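Local coordinates for putative methyltransferase (Emericella variicolor, PDB 7DMB), which probably transfers methyl groups from S-adenosylmethionine as a trans-acting partner of a polyketide synthase in calbistrin biosynthesis, at residues Asp277-Ser282 and Gly306-Gln311. Numbering follows the deposited sequence.
Sequences DVVIAS and GFLFNQ. With SAH (S-adenosyl-L-homocysteine), chain C.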
loop_
_atom_site.group_PDB
_atom_site.type_symbol
_atom_site.label_atom_id
_atom_site.label_comp_id
_atom_site.label_asym_id
_atom_site.label_seq_id
_atom_site.Cartn_x
_atom_site.Cartn_y
_atom_site.Cartn_z
ATOM N N ASP A 277 0.638 -8.473 -20.359
ATOM C CA ASP A 277 -0.356 -9.436 -19.922
ATOM C C ASP A 277 -0.858 -9.131 -18.522
ATOM O O ASP A 277 -2.037 -9.341 -18.228
ATOM C CB ASP A 277 0.241 -10.840 -19.977
ATOM C CG ASP A 277 0.866 -11.126 -21.313
ATOM O OD1 ASP A 277 0.133 -10.981 -22.320
ATOM O OD2 ASP A 277 2.083 -11.439 -21.365
ATOM N N VAL A 278 0.022 -8.655 -17.648
ATOM C CA VAL A 278 -0.328 -8.364 -16.263
ATOM C C VAL A 278 0.311 -7.034 -15.891
ATOM O O VAL A 278 1.508 -6.822 -16.127
ATOM C CB VAL A 278 0.124 -9.476 -15.288
ATOM C CG1 VAL A 278 -0.329 -9.162 -13.856
ATOM C CG2 VAL A 278 -0.431 -10.840 -15.720
ATOM N N VAL A 279 -0.487 -6.133 -15.328
ATOM C CA VAL A 279 0.023 -4.910 -14.712
ATOM C C VAL A 279 -0.133 -5.064 -13.206
ATOM O O VAL A 279 -1.221 -5.408 -12.727
ATOM C CB VAL A 279 -0.710 -3.653 -15.224
ATOM C CG1 VAL A 279 -0.406 -2.450 -14.344
ATOM C CG2 VAL A 279 -0.325 -3.362 -16.672
ATOM N N ILE A 280 0.957 -4.838 -12.471
ATOM C CA ILE A 280 0.968 -4.914 -11.011
ATOM C C ILE A 280 0.984 -3.496 -10.443
ATOM O O ILE A 280 1.713 -2.627 -10.943
ATOM C CB ILE A 280 2.183 -5.710 -10.489
ATOM C CG1 ILE A 280 2.360 -7.056 -11.225
ATOM C CG2 ILE A 280 2.113 -5.896 -8.968
ATOM C CD1 ILE A 280 1.447 -8.117 -10.743
ATOM N N ALA A 281 0.200 -3.265 -9.381
ATOM C CA ALA A 281 0.240 -1.981 -8.679
ATOM C C ALA A 281 -0.100 -2.168 -7.202
ATOM O O ALA A 281 -1.189 -2.656 -6.871
ATOM C CB ALA A 281 -0.716 -0.985 -9.338
ATOM N N SER A 282 0.819 -1.769 -6.310
ATOM C CA SER A 282 0.581 -1.897 -4.875
ATOM C C SER A 282 0.660 -0.505 -4.261
ATOM O O SER A 282 1.742 0.087 -4.156
ATOM C CB SER A 282 1.570 -2.855 -4.224
ATOM O OG SER A 282 1.455 -2.871 -2.808
ATOM N N GLY A 306 -5.625 -9.132 -20.895
ATOM C CA GLY A 306 -4.742 -8.860 -19.777
ATOM C C GLY A 306 -5.476 -8.537 -18.468
ATOM O O GLY A 306 -6.695 -8.375 -18.421
ATOM N N PHE A 307 -4.689 -8.445 -17.389
ATOM C CA PHE A 307 -5.194 -8.292 -16.030
ATOM C C PHE A 307 -4.443 -7.190 -15.305
ATOM O O PHE A 307 -3.223 -7.038 -15.461
ATOM C CB PHE A 307 -5.045 -9.590 -15.201
ATOM C CG PHE A 307 -6.129 -10.609 -15.439
ATOM C CD1 PHE A 307 -7.292 -10.607 -14.677
ATOM C CD2 PHE A 307 -5.979 -11.583 -16.419
ATOM C CE1 PHE A 307 -8.275 -11.552 -14.889
ATOM C CE2 PHE A 307 -6.967 -12.520 -16.639
ATOM C CZ PHE A 307 -8.105 -12.516 -15.877
ATOM N N LEU A 308 -5.182 -6.436 -14.497
ATOM C CA LEU A 308 -4.605 -5.587 -13.465
ATOM C C LEU A 308 -4.684 -6.326 -12.134
ATOM O O LEU A 308 -5.767 -6.765 -11.728
ATOM C CB LEU A 308 -5.345 -4.252 -13.376
ATOM C CG LEU A 308 -5.079 -3.460 -12.089
ATOM C CD1 LEU A 308 -3.608 -3.043 -11.979
ATOM C CD2 LEU A 308 -6.001 -2.266 -12.037
ATOM N N PHE A 309 -3.547 -6.488 -11.468
ATOM C CA PHE A 309 -3.538 -6.932 -10.083
ATOM C C PHE A 309 -3.188 -5.728 -9.225
ATOM O O PHE A 309 -2.087 -5.173 -9.338
ATOM C CB PHE A 309 -2.571 -8.089 -9.835
ATOM C CG PHE A 309 -2.376 -8.387 -8.381
ATOM C CD1 PHE A 309 -3.393 -8.954 -7.636
ATOM C CD2 PHE A 309 -1.204 -8.040 -7.741
ATOM C CE1 PHE A 309 -3.230 -9.193 -6.284
ATOM C CE2 PHE A 309 -1.037 -8.292 -6.405
ATOM C CZ PHE A 309 -2.059 -8.858 -5.672
ATOM N N ASN A 310 -4.134 -5.323 -8.386
ATOM C CA ASN A 310 -4.084 -4.047 -7.675
ATOM C C ASN A 310 -4.200 -4.312 -6.174
ATOM O O ASN A 310 -5.249 -4.750 -5.687
ATOM C CB ASN A 310 -5.197 -3.125 -8.179
ATOM C CG ASN A 310 -5.099 -1.705 -7.635
ATOM O OD1 ASN A 310 -4.018 -1.196 -7.339
ATOM N ND2 ASN A 310 -6.246 -1.055 -7.517
ATOM N N GLN A 311 -3.117 -4.079 -5.448
ATOM C CA GLN A 311 -3.094 -4.227 -3.997
ATOM C C GLN A 311 -3.280 -2.844 -3.387
ATOM O O GLN A 311 -2.457 -1.949 -3.627
ATOM C CB GLN A 311 -1.772 -4.853 -3.553
ATOM C CG GLN A 311 -1.707 -5.345 -2.105
ATOM C CD GLN A 311 -0.378 -6.015 -1.803
ATOM O OE1 GLN A 311 0.684 -5.381 -1.862
ATOM N NE2 GLN A 311 -0.425 -7.311 -1.499
HETATM N N SAH C . 4.922 -0.036 -4.310
HETATM C CA SAH C . 5.516 0.763 -3.203
HETATM C CB SAH C . 4.509 1.017 -2.076
HETATM C CG SAH C . 3.574 2.171 -2.368
HETATM S SD SAH C . 4.373 3.805 -2.336
HETATM C C SAH C . 6.739 0.028 -2.649
HETATM O O SAH C . 7.737 0.731 -2.385
HETATM O OXT SAH C . 6.657 -1.218 -2.532
HETATM C "C5'" SAH C . 3.704 4.545 -3.849
HETATM C "C4'" SAH C . 4.707 4.528 -4.982
HETATM O "O4'" SAH C . 4.046 4.957 -6.198
HETATM C "C3'" SAH C . 5.894 5.472 -4.775
HETATM O "O3'" SAH C . 7.101 4.782 -5.072
HETATM C "C2'" SAH C . 5.597 6.626 -5.739
HETATM O "O2'" SAH C . 6.738 7.277 -6.255
HETATM C "C1'" SAH C . 4.835 5.920 -6.852
HETATM N N9 SAH C . 3.941 6.813 -7.582
HETATM C C8 SAH C . 3.264 7.879 -7.048
HETATM N N7 SAH C . 2.518 8.514 -7.915
HETATM C C5 SAH C . 2.724 7.834 -9.105
HETATM C C6 SAH C . 2.211 8.027 -10.403
HETATM N N6 SAH C . 1.367 9.003 -10.723
HETATM N N1 SAH C . 2.617 7.166 -11.369
HETATM C C2 SAH C . 3.470 6.188 -11.037
HETATM N N3 SAH C . 4.012 5.910 -9.854
HETATM C C4 SAH C . 3.598 6.779 -8.914
#
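Strands 276-282 and 306-313 lie side by side in the centre of the Rossmann-like sheet of a class I methyltransferase, whose strand order is 3-2-1-4-5-7-6; they are joined by a crossover through helix 291-301. They run parallel, and the axes of 278-282 and 306-311 approach to 4.7 Å. Backbone bonds step back and forth between them: Val279 N gives to Phe307 O at 2.9 Å, Phe309 N to Val279 O, Ala281 N to Phe309 O and Gln311 N to Ala281 O at 2.8 Å. The first rung is Phe307 N to Asp277 O, at the corner the chain turns at Asp277. On the face covered by helix 291-301, branched Val279 and Leu308 fill the space against the helix: CD1 of Leu308 lies 4.0 Å from CG1 of Val279, and both side chains rest on Val298. Ala281 contributes just a methyl group near the glycine-rich turn after strand 200-205. On the other face, bulky Ile280 and Phe309 pack together, CD1 of Ile280 meeting CD2 of the Phe309 ring at 4.0 Å and approaching obliquely; with CG anti to the backbone N (chi1 170°), CD2 comes to lie beside that methyl, and the Phe309 side chain also touches Leu49. At the C-terminal end of its strand, the backbone O of Ser282 accepts a hydrogen bond from the amino N of S-adenosyl-L-homocysteine at 3.2 Å. Gln311, extended as far as CD, is held at both ends of its amide, NE2 by Asn377 and OE1 by Ser282; a weak hydrogen bond links OE1 and Thr212 OG1 as well. Ser282 OG donates to Gln311 OE1 over 2.8 Å, in the carbonyl plane and on a lone pair, with a C=O...OG angle of 136°.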